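Uncharacterized protein Q99UF4 (Staphylococcus aureus, PDB 3B2N) probably acts as a LuxR-family DNA-binding response regulator, whose receiver domain would take up a phosphoryl signal to control transcription. Local coordinates at residues R108-E111 / E112-T116; K43-E47 / Y48-V52; L65-L68 / A69-K73; E93-V97 / N98-A102. All coordinates share one frame; numbering follows the deposited sequence.

Contact 1: residues R108-E111 / E112-T116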
loop_
_atom_site.group_PDB
_atom_site.type_symbol
_atom_site.label_atom_id
_atom_site.label_comp_id
_atom_site.label_asym_id
_atom_site.label_seq_id
_atom_site.Cartn_x
_atom_site.Cartn_y
_atom_site.Cartn_z
ATOM N N ARG A 108 -7.877 10.043 6.707
ATOM C CA ARG A 108 -8.028 9.010 7.738
ATOM C C ARG A 108 -6.765 8.960 8.538
ATOM O O ARG A 108 -5.695 9.276 8.008
ATOM C CB ARG A 108 -8.215 7.620 7.060
ATOM C CG ARG A 108 -9.383 7.541 6.055
ATOM C CD ARG A 108 -10.739 7.313 6.756
ATOM N NE ARG A 108 -11.221 8.547 7.340
ATOM C CZ ARG A 108 -11.795 9.547 6.659
ATOM N NH1 ARG A 108 -12.188 10.633 7.328
ATOM N NH2 ARG A 108 -11.970 9.482 5.324
ATOM N N SER A 109 -6.865 8.538 9.797
ATOM C CA SER A 109 -5.682 8.326 10.632
ATOM C C SER A 109 -5.032 6.978 10.343
ATOM O O SER A 109 -5.634 6.116 9.697
ATOM C CB SER A 109 -6.091 8.336 12.107
ATOM O OG SER A 109 -6.962 7.240 12.377
ATOM N N ILE A 110 -3.812 6.780 10.859
ATOM C CA ILE A 110 -3.129 5.484 10.791
ATOM C C ILE A 110 -3.932 4.385 11.550
ATOM O O ILE A 110 -4.060 3.247 11.066
ATOM C CB ILE A 110 -1.594 5.594 11.182
ATOM C CG1 ILE A 110 -0.855 6.320 10.038
ATOM C CG2 ILE A 110 -0.979 4.174 11.496
ATOM C CD1 ILE A 110 0.623 6.661 10.272
ATOM N N GLU A 111 -4.544 4.754 12.656
ATOM C CA GLU A 111 -5.495 3.869 13.390
ATOM C C GLU A 111 -6.605 3.352 12.481
ATOM O O GLU A 111 -6.895 2.156 12.469
ATOM C CB GLU A 111 -6.211 4.615 14.532
ATOM C CG GLU A 111 -5.366 5.012 15.694
ATOM C CD GLU A 111 -4.613 6.357 15.512
ATOM O OE1 GLU A 111 -4.190 6.744 14.370
ATOM O OE2 GLU A 111 -4.439 7.033 16.560
ATOM N N GLU A 112 -7.262 4.257 11.743
ATOM C CA GLU A 112 -8.286 3.837 10.738
ATOM C C GLU A 112 -7.671 2.986 9.610
ATOM O O GLU A 112 -8.224 1.980 9.167
ATOM C CB GLU A 112 -8.998 5.076 10.204
ATOM C CG GLU A 112 -9.818 5.768 11.332
ATOM C CD GLU A 112 -10.356 7.157 10.973
ATOM O OE1 GLU A 112 -9.678 7.926 10.265
ATOM O OE2 GLU A 112 -11.478 7.488 11.418
ATOM N N LEU A 113 -6.479 3.370 9.181
ATOM C CA LEU A 113 -5.816 2.578 8.161
ATOM C C LEU A 113 -5.564 1.144 8.672
ATOM O O LEU A 113 -5.813 0.177 7.954
ATOM C CB LEU A 113 -4.527 3.282 7.686
ATOM C CG LEU A 113 -3.548 2.436 6.878
ATOM C CD1 LEU A 113 -4.197 2.083 5.590
ATOM C CD2 LEU A 113 -2.214 3.152 6.658
ATOM N N VAL A 114 -5.094 1.008 9.914
ATOM C CA VAL A 114 -4.897 -0.311 10.533
ATOM C C VAL A 114 -6.217 -1.104 10.606
ATOM O O VAL A 114 -6.249 -2.258 10.229
ATOM C CB VAL A 114 -4.172 -0.228 11.933
ATOM C CG1 VAL A 114 -4.365 -1.519 12.760
ATOM C CG2 VAL A 114 -2.652 0.155 11.755
ATOM N N GLU A 115 -7.298 -0.479 11.044
ATOM C CA GLU A 115 -8.607 -1.157 11.011
ATOM C C GLU A 115 -8.915 -1.655 9.603
ATOM O O GLU A 115 -9.374 -2.798 9.426
ATOM C CB GLU A 115 -9.733 -0.198 11.390
ATOM C CG GLU A 115 -9.737 0.357 12.777
ATOM C CD GLU A 115 -11.023 1.145 13.031
ATOM O OE1 GLU A 115 -10.968 2.214 13.706
ATOM O OE2 GLU A 115 -12.082 0.687 12.517
ATOM N N THR A 116 -8.652 -0.802 8.598
ATOM C CA THR A 116 -8.906 -1.176 7.219
ATOM C C THR A 116 -8.074 -2.373 6.745
ATOM O O THR A 116 -8.601 -3.295 6.131
ATOM C CB THR A 116 -8.729 0.026 6.272
ATOM O OG1 THR A 116 -9.665 1.058 6.662
ATOM C CG2 THR A 116 -8.977 -0.410 4.861
#
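A capping box opens the last helix of the receiver domain, with S109 as N-cap and E112 three residues on. The backbone N of E112 donates to S109 OG at 3.1 Å, nearly straight at 169°, and S109 N returns the bond to E112 OE1 at 2.9 Å. OG sits between the backbone N and the carbonyl carbon of its own residue (chi1 64°), which turns it to the first turn of the helix. Serine suits the N-cap because its short hydroxyl can stand in for a missing backbone carbonyl; glutamate suits the third helical position because its chain, with CG beside its own backbone N and extended beyond, reaches back to the N-H of the cap residue. That N-H meets OE1 on the anti side, somewhat out of the carboxylate plane. The same oxygen has a weak salt bridge with R108, whose NE lies 3.4 Å from E112 OE1 and presents the guanidinium edge; the two planes are 65° apart. The negative carboxylate would also suit the positive end of the helix dipole. Behind the cap, V114 N bonds to I110 O at 2.7 Å. I110, L113 and V114 lean on helix 13-26, L113 also meets I81 and V83 of strand 79-84, and T116 packs on strand 102-105.

Contact 2: residues K43-E47 / Y48-V52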
loop_
_atom_site.group_PDB
_atom_site.type_symbol
_atom_site.label_atom_id
_atom_site.label_comp_id
_atom_site.label_asym_id
_atom_site.label_seq_id
_atom_site.Cartn_x
_atom_site.Cartn_y
_atom_site.Cartn_z
ATOM N N LYS A 43 9.901 -4.699 -7.066
ATOM C CA LYS A 43 10.987 -5.640 -6.869
ATOM C C LYS A 43 10.987 -6.215 -5.447
ATOM O O LYS A 43 11.087 -7.420 -5.271
ATOM C CB LYS A 43 12.368 -5.027 -7.216
ATOM C CG LYS A 43 12.579 -4.460 -8.654
ATOM C CD LYS A 43 11.849 -5.195 -9.813
ATOM C CE LYS A 43 12.309 -6.661 -10.072
ATOM N NZ LYS A 43 13.455 -6.855 -11.048
ATOM N N LEU A 44 10.863 -5.355 -4.441
ATOM C CA LEU A 44 10.744 -5.802 -3.046
ATOM C C LEU A 44 9.559 -6.768 -2.868
ATOM O O LEU A 44 9.688 -7.814 -2.251
ATOM C CB LEU A 44 10.603 -4.598 -2.108
ATOM C CG LEU A 44 11.857 -3.736 -2.029
ATOM C CD1 LEU A 44 11.538 -2.320 -1.608
ATOM C CD2 LEU A 44 12.849 -4.376 -1.083
ATOM N N ILE A 45 8.414 -6.408 -3.420
ATOM C CA ILE A 45 7.231 -7.266 -3.365
ATOM C C ILE A 45 7.497 -8.676 -3.929
ATOM O O ILE A 45 7.171 -9.676 -3.292
ATOM C CB ILE A 45 6.030 -6.562 -4.066
ATOM C CG1 ILE A 45 5.583 -5.333 -3.259
ATOM C CG2 ILE A 45 4.826 -7.498 -4.296
ATOM C CD1 ILE A 45 4.701 -4.366 -4.070
ATOM N N GLU A 46 8.108 -8.762 -5.108
ATOM C CA GLU A 46 8.432 -10.078 -5.685
ATOM C C GLU A 46 9.495 -10.823 -4.865
ATOM O O GLU A 46 9.398 -12.030 -4.677
ATOM C CB GLU A 46 8.859 -9.967 -7.154
ATOM C CG GLU A 46 7.745 -9.516 -8.058
ATOM C CD GLU A 46 8.225 -9.121 -9.445
ATOM O OE1 GLU A 46 7.467 -9.376 -10.414
ATOM O OE2 GLU A 46 9.353 -8.564 -9.569
ATOM N N GLU A 47 10.493 -10.102 -4.373
ATOM C CA GLU A 47 11.485 -10.695 -3.498
ATOM C C GLU A 47 10.871 -11.237 -2.194
ATOM O O GLU A 47 11.152 -12.390 -1.830
ATOM C CB GLU A 47 12.625 -9.713 -3.185
ATOM C CG GLU A 47 13.750 -10.302 -2.325
ATOM C CD GLU A 47 14.657 -9.242 -1.679
ATOM O OE1 GLU A 47 15.612 -9.633 -0.968
ATOM O OE2 GLU A 47 14.431 -8.022 -1.875
ATOM N N TYR A 48 10.053 -10.426 -1.502
ATOM C CA TYR A 48 9.613 -10.768 -0.124
ATOM C C TYR A 48 8.231 -11.422 0.009
ATOM O O TYR A 48 7.921 -11.975 1.069
ATOM C CB TYR A 48 9.659 -9.555 0.811
ATOM C CG TYR A 48 11.038 -9.082 1.177
ATOM C CD1 TYR A 48 11.805 -9.771 2.129
ATOM C CD2 TYR A 48 11.581 -7.928 0.584
ATOM C CE1 TYR A 48 13.089 -9.331 2.466
ATOM C CE2 TYR A 48 12.844 -7.480 0.896
ATOM C CZ TYR A 48 13.605 -8.175 1.850
ATOM O OH TYR A 48 14.872 -7.725 2.179
ATOM N N ASN A 49 7.404 -11.347 -1.040
ATOM C CA ASN A 49 5.981 -11.755 -0.964
ATOM C C ASN A 49 5.197 -11.339 0.326
ATOM O O ASN A 49 4.745 -12.203 1.086
ATOM C CB ASN A 49 5.894 -13.266 -1.163
ATOM C CG ASN A 49 6.627 -13.712 -2.401
ATOM O OD1 ASN A 49 7.777 -14.188 -2.329
ATOM N ND2 ASN A 49 5.984 -13.523 -3.563
ATOM N N PRO A 50 4.998 -10.036 0.566
ATOM C CA PRO A 50 4.297 -9.725 1.823
ATOM C C PRO A 50 2.810 -10.104 1.723
ATOM O O PRO A 50 2.276 -10.219 0.624
ATOM C CB PRO A 50 4.441 -8.195 1.940
ATOM C CG PRO A 50 4.514 -7.736 0.498
ATOM C CD PRO A 50 5.284 -8.829 -0.230
ATOM N N ASN A 51 2.138 -10.259 2.860
ATOM C CA ASN A 51 0.694 -10.510 2.869
ATOM C C ASN A 51 -0.096 -9.298 2.302
ATOM O O ASN A 51 -1.072 -9.430 1.551
ATOM C CB ASN A 51 0.266 -10.823 4.302
ATOM C CG ASN A 51 1.004 -12.020 4.881
ATOM O OD1 ASN A 51 1.472 -12.002 6.015
ATOM N ND2 ASN A 51 1.112 -13.064 4.098
ATOM N N VAL A 52 0.397 -8.113 2.600
ATOM C CA VAL A 52 -0.328 -6.884 2.316
ATOM C C VAL A 52 0.683 -5.848 1.856
ATOM O O VAL A 52 1.843 -5.803 2.352
ATOM C CB VAL A 52 -1.003 -6.284 3.637
ATOM C CG1 VAL A 52 -1.700 -4.947 3.353
ATOM C CG2 VAL A 52 -1.965 -7.273 4.312
#
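E47 and Y48 run side by side because their first torsions differ: E47 sends CG anti to its backbone N (chi1 -177°) and stays extended, while Y48 keeps CG anti to the carbonyl carbon (chi1 -71°). The E47 carboxylate thus comes over one face of the Y48 ring, near its rim, with CD 3.6 Å from Y48 CE2 and the two planes 34° apart. L44 approaches differently, at the ring edge and in its plane, its CD2 3.7 Å from Y48 CE2. A tyrosine fits this exposed end of the helix, since its ring can lie along the leucine while its polar hydroxyl tolerates an exposed site. These residues form the last turn of helix 38-48 in the receiver fold, before the chain turns into strand 52-55. Y48 N still bonds to L44 O at 2.7 Å, and N49 N reaches I45 O at 2.8 Å in a more bent bond. N49 then leaves the helix with positive phi, a conformation asparagine tolerates better than most residues. P50, which has no N-H to donate, follows where the helical pattern has ended; its CD lies 4.3 Å from I45 CG2, and its ring packs on I7 and L32 of the neighbouring strands.

Contact 3: residues L65-L68 / A69-K73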
loop_
_atom_site.group_PDB
_atom_site.type_symbol
_atom_site.label_atom_id
_atom_site.label_comp_id
_atom_site.label_asym_id
_atom_site.label_seq_id
_atom_site.Cartn_x
_atom_site.Cartn_y
_atom_site.Cartn_z
ATOM N N LEU A 65 -0.758 2.627 -8.748
ATOM C CA LEU A 65 -1.734 2.017 -9.639
ATOM C C LEU A 65 -1.095 1.064 -10.655
ATOM O O LEU A 65 -1.653 0.005 -10.933
ATOM C CB LEU A 65 -2.572 3.099 -10.346
ATOM C CG LEU A 65 -3.519 4.022 -9.528
ATOM C CD1 LEU A 65 -4.033 5.234 -10.387
ATOM C CD2 LEU A 65 -4.705 3.238 -8.899
ATOM N N GLU A 66 0.044 1.440 -11.231
ATOM C CA GLU A 66 0.840 0.502 -12.042
ATOM C C GLU A 66 1.366 -0.714 -11.233
ATOM O O GLU A 66 1.413 -1.823 -11.729
ATOM C CB GLU A 66 2.004 1.239 -12.689
ATOM C CG GLU A 66 1.541 2.285 -13.676
ATOM C CD GLU A 66 2.638 3.222 -14.118
ATOM O OE1 GLU A 66 3.482 3.684 -13.302
ATOM O OE2 GLU A 66 2.641 3.523 -15.329
ATOM N N VAL A 67 1.794 -0.490 -10.000
ATOM C CA VAL A 67 2.208 -1.603 -9.138
ATOM C C VAL A 67 0.984 -2.526 -8.871
ATOM O O VAL A 67 1.079 -3.731 -9.009
ATOM C CB VAL A 67 2.809 -1.105 -7.807
ATOM C CG1 VAL A 67 3.083 -2.277 -6.825
ATOM C CG2 VAL A 67 4.126 -0.304 -8.059
ATOM N N LEU A 68 -0.156 -1.949 -8.489
ATOM C CA LEU A 68 -1.384 -2.734 -8.292
ATOM C C LEU A 68 -1.708 -3.528 -9.554
ATOM O O LEU A 68 -1.951 -4.742 -9.487
ATOM C CB LEU A 68 -2.561 -1.805 -7.917
ATOM C CG LEU A 68 -3.998 -2.351 -8.097
ATOM C CD1 LEU A 68 -4.249 -3.509 -7.126
ATOM C CD2 LEU A 68 -4.989 -1.247 -7.821
ATOM N N ALA A 69 -1.681 -2.868 -10.710
ATOM C CA ALA A 69 -1.985 -3.574 -11.953
ATOM C C ALA A 69 -1.061 -4.765 -12.162
ATOM O O ALA A 69 -1.513 -5.827 -12.599
ATOM C CB ALA A 69 -1.967 -2.637 -13.182
ATOM N N GLU A 70 0.229 -4.604 -11.836
ATOM C CA GLU A 70 1.171 -5.699 -12.110
ATOM C C GLU A 70 0.974 -6.861 -11.154
ATOM O O GLU A 70 1.089 -8.021 -11.554
ATOM C CB GLU A 70 2.633 -5.232 -12.061
ATOM C CG GLU A 70 3.572 -6.210 -12.733
ATOM C CD GLU A 70 4.998 -5.725 -12.732
ATOM O OE1 GLU A 70 5.216 -4.496 -12.877
ATOM O OE2 GLU A 70 5.911 -6.574 -12.590
ATOM N N ILE A 71 0.699 -6.554 -9.885
ATOM C CA ILE A 71 0.397 -7.602 -8.878
ATOM C C ILE A 71 -0.818 -8.423 -9.339
ATOM O O ILE A 71 -0.865 -9.672 -9.161
ATOM C CB ILE A 71 0.108 -6.938 -7.505
ATOM C CG1 ILE A 71 1.376 -6.311 -6.956
ATOM C CG2 ILE A 71 -0.451 -7.947 -6.437
ATOM C CD1 ILE A 71 1.100 -5.382 -5.771
ATOM N N ARG A 72 -1.800 -7.741 -9.932
ATOM C CA ARG A 72 -3.005 -8.456 -10.375
ATOM C C ARG A 72 -2.737 -9.257 -11.647
ATOM O O ARG A 72 -3.116 -10.400 -11.708
ATOM C CB ARG A 72 -4.207 -7.528 -10.549
ATOM C CG ARG A 72 -4.620 -6.868 -9.243
ATOM C CD ARG A 72 -5.133 -7.821 -8.188
ATOM N NE ARG A 72 -5.655 -7.111 -7.018
ATOM C CZ ARG A 72 -5.275 -7.343 -5.764
ATOM N NH1 ARG A 72 -5.802 -6.630 -4.777
ATOM N NH2 ARG A 72 -4.375 -8.299 -5.494
ATOM N N LYS A 73 -2.033 -8.679 -12.623
ATOM C CA LYS A 73 -1.663 -9.412 -13.842
ATOM C C LYS A 73 -0.990 -10.729 -13.467
ATOM O O LYS A 73 -1.257 -11.762 -14.077
ATOM C CB LYS A 73 -0.748 -8.577 -14.768
ATOM C CG LYS A 73 -1.379 -7.268 -15.341
ATOM C CD LYS A 73 -2.372 -7.458 -16.533
ATOM C CE LYS A 73 -2.993 -6.092 -16.979
ATOM N NZ LYS A 73 -4.080 -6.138 -18.047
#
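The backbone runs as a regular alpha-helix, each N-H from A69 to R72 bonding to the carbonyl four residues earlier; V67 O to I71 N, for one, is 3.0 Å at 169°. On the inner side, V67 and I71 touch one turn apart, CG1 of V67 meeting CD1 of I71 at 3.8 Å. I71 carries CG1 anti to the carbonyl carbon (chi1 -68°), which lays CG1 and CD1 back along the preceding turn, with I71 CG1 3.3 Å from V67 O. Branched aliphatic side chains suit this buried side, where they meet I45 of helix 38-48 and V80 of strand 79-84. L68 and R72 make a second pair. R72 is bent at chi2 (-65°), bringing its chain past the leucine methyl: L68 CD1 lies 4.0 Å from R72 CG and 3.9 Å from R72 NE, oblique to the guanidinium. The arginine thus combines an aliphatic stem that packs on leucine with a charged end that binds beyond the helix, to D101 by a salt bridge and to the carbonyls of D99 and I78. These partners should hold the guanidinium in a definite orientation. A69 is small enough for the loop residue N98 to pack close against it. E70, on the flank facing helix 38-48, makes a salt bridge with K74. Buried aliphatics face the core while E66 and K73 are exposed, with R72 at the border: an amphipathic helix, the connection of a beta-alpha-beta crossover between strands 52-55 and 79-84, as in the CheY-like receiver fold.

Contact 4: residues E93-V97 / N98-A102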
loop_
_atom_site.group_PDB
_atom_site.type_symbol
_atom_site.label_atom_id
_atom_site.label_comp_id
_atom_site.label_asym_id
_atom_site.label_seq_id
_atom_site.Cartn_x
_atom_site.Cartn_y
_atom_site.Cartn_z
ATOM N N GLU A 93 -11.453 5.447 -9.565
ATOM C CA GLU A 93 -11.974 4.537 -10.563
ATOM C C GLU A 93 -10.862 3.629 -11.099
ATOM O O GLU A 93 -11.117 2.452 -11.364
ATOM C CB GLU A 93 -12.638 5.315 -11.720
ATOM C CG GLU A 93 -13.729 6.239 -11.268
ATOM C CD GLU A 93 -14.097 7.291 -12.323
ATOM O OE1 GLU A 93 -14.720 8.308 -11.927
ATOM O OE2 GLU A 93 -13.794 7.116 -13.539
ATOM N N LYS A 94 -9.647 4.162 -11.280
ATOM C CA LYS A 94 -8.511 3.340 -11.765
ATOM C C LYS A 94 -8.128 2.261 -10.723
ATOM O O LYS A 94 -7.804 1.146 -11.068
ATOM C CB LYS A 94 -7.284 4.195 -12.133
ATOM C CG LYS A 94 -7.119 4.499 -13.602
ATOM C CD LYS A 94 -5.906 5.386 -13.825
ATOM C CE LYS A 94 -6.340 6.831 -14.158
ATOM N NZ LYS A 94 -5.452 7.924 -13.589
ATOM N N ALA A 95 -8.211 2.594 -9.451
ATOM C CA ALA A 95 -7.909 1.621 -8.379
ATOM C C ALA A 95 -8.961 0.513 -8.381
ATOM O O ALA A 95 -8.623 -0.645 -8.261
ATOM C CB ALA A 95 -7.896 2.316 -7.052
ATOM N N VAL A 96 -10.232 0.888 -8.565
ATOM C CA VAL A 96 -11.339 -0.053 -8.453
ATOM C C VAL A 96 -11.261 -1.022 -9.633
ATOM O O VAL A 96 -11.292 -2.227 -9.440
ATOM C CB VAL A 96 -12.689 0.684 -8.400
ATOM C CG1 VAL A 96 -13.898 -0.289 -8.584
ATOM C CG2 VAL A 96 -12.797 1.475 -7.041
ATOM N N VAL A 97 -11.106 -0.492 -10.841
ATOM C CA VAL A 97 -11.080 -1.312 -12.065
ATOM C C VAL A 97 -9.905 -2.318 -11.967
ATOM O O VAL A 97 -9.994 -3.430 -12.453
ATOM C CB VAL A 97 -11.053 -0.471 -13.385
ATOM C CG1 VAL A 97 -9.705 0.229 -13.612
ATOM C CG2 VAL A 97 -11.274 -1.384 -14.594
ATOM N N ASN A 98 -8.838 -1.922 -11.273
ATOM C CA ASN A 98 -7.680 -2.798 -11.066
ATOM C C ASN A 98 -7.767 -3.675 -9.853
ATOM O O ASN A 98 -6.755 -4.186 -9.412
ATOM C CB ASN A 98 -6.421 -1.939 -10.996
ATOM C CG ASN A 98 -5.929 -1.577 -12.385
ATOM O OD1 ASN A 98 -5.427 -2.439 -13.095
ATOM N ND2 ASN A 98 -6.112 -0.321 -12.797
ATOM N N ASP A 99 -8.958 -3.798 -9.291
ATOM C CA ASP A 99 -9.208 -4.714 -8.184
ATOM C C ASP A 99 -8.392 -4.422 -6.886
ATOM O O ASP A 99 -7.847 -5.353 -6.230
ATOM C CB ASP A 99 -8.989 -6.154 -8.654
ATOM C CG ASP A 99 -9.443 -7.183 -7.628
ATOM O OD1 ASP A 99 -8.832 -8.276 -7.587
ATOM O OD2 ASP A 99 -10.390 -6.892 -6.854
ATOM N N VAL A 100 -8.320 -3.149 -6.508
ATOM C CA VAL A 100 -7.656 -2.746 -5.256
ATOM C C VAL A 100 -8.460 -3.341 -4.074
ATOM O O VAL A 100 -9.673 -3.463 -4.163
ATOM C CB VAL A 100 -7.563 -1.191 -5.134
ATOM C CG1 VAL A 100 -8.924 -0.588 -4.783
ATOM C CG2 VAL A 100 -6.431 -0.769 -4.126
ATOM N N ASP A 101 -7.810 -3.732 -2.983
ATOM C CA ASP A 101 -8.603 -4.222 -1.852
ATOM C C ASP A 101 -9.204 -3.094 -1.008
ATOM O O ASP A 101 -10.335 -3.220 -0.508
ATOM C CB ASP A 101 -7.781 -5.181 -1.004
ATOM C CG ASP A 101 -7.407 -6.410 -1.783
ATOM O OD1 ASP A 101 -8.334 -7.103 -2.195
ATOM O OD2 ASP A 101 -6.219 -6.635 -2.061
ATOM N N ALA A 102 -8.473 -1.992 -0.864
ATOM C CA ALA A 102 -9.043 -0.829 -0.209
ATOM C C ALA A 102 -8.402 0.452 -0.737
ATOM O O ALA A 102 -7.231 0.465 -1.122
ATOM C CB ALA A 102 -8.914 -0.931 1.330
#
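N98 turns its side chain back on the helix it has just left: with CG anti to the carbonyl carbon (chi1 -81°), ND2 donates to K94 O at 2.8 Å and 159°. The acceptor lies close to the amide plane of N98. N98 N also bonds to K94 O, at 3.2 Å, and the two donors reach that oxygen from opposite faces of the carbonyl plane. One carbonyl of the final turn is therefore gripped twice, a task for which asparagine, with a short chain ending in an N-H donor, is well made. V97 places CG1 between its backbone N and carbonyl carbon (chi1 71°), bringing this methyl to 3.7 Å from N98 ND2. The helix closes in a Schellman motif: V100 N bonds to A95 O at 3.1 Å and D99 N to V96 O at 2.8 Å, with D99, at positive phi, as the C-prime residue. V100 brings the apolar partner that such an ending commonly carries, its CG1 3.8 Å from A95 CB. N98 and V100 lie against L68 of helix 64-73, V100 also touches I82 of strand 79-84, and from D101 the chain passes into edge strand 102-105, beside helix 110-121.

In the fold
From the N terminus the four contacts follow in series, none nesting or crossing, each confined to one continuous run of chain. Contact 2 ends helix 38-48 and leads into strand 52-55; contact 3 lies in the next helix, the two packing through I45 CD1 and V67 CG1, 3.8 Å apart. Contact 4 ends helix 89-97 and leads into strand 102-105. It joins contact 3 through R72, whose NH1 is 2.7 Å from D101 OD2. Contact 1 starts the final helix and touches contact 4 where T116 meets A102, but lies across the chain's centre from contacts 2 and 3. The side chains around them pack these four helices on the parallel five-stranded sheet.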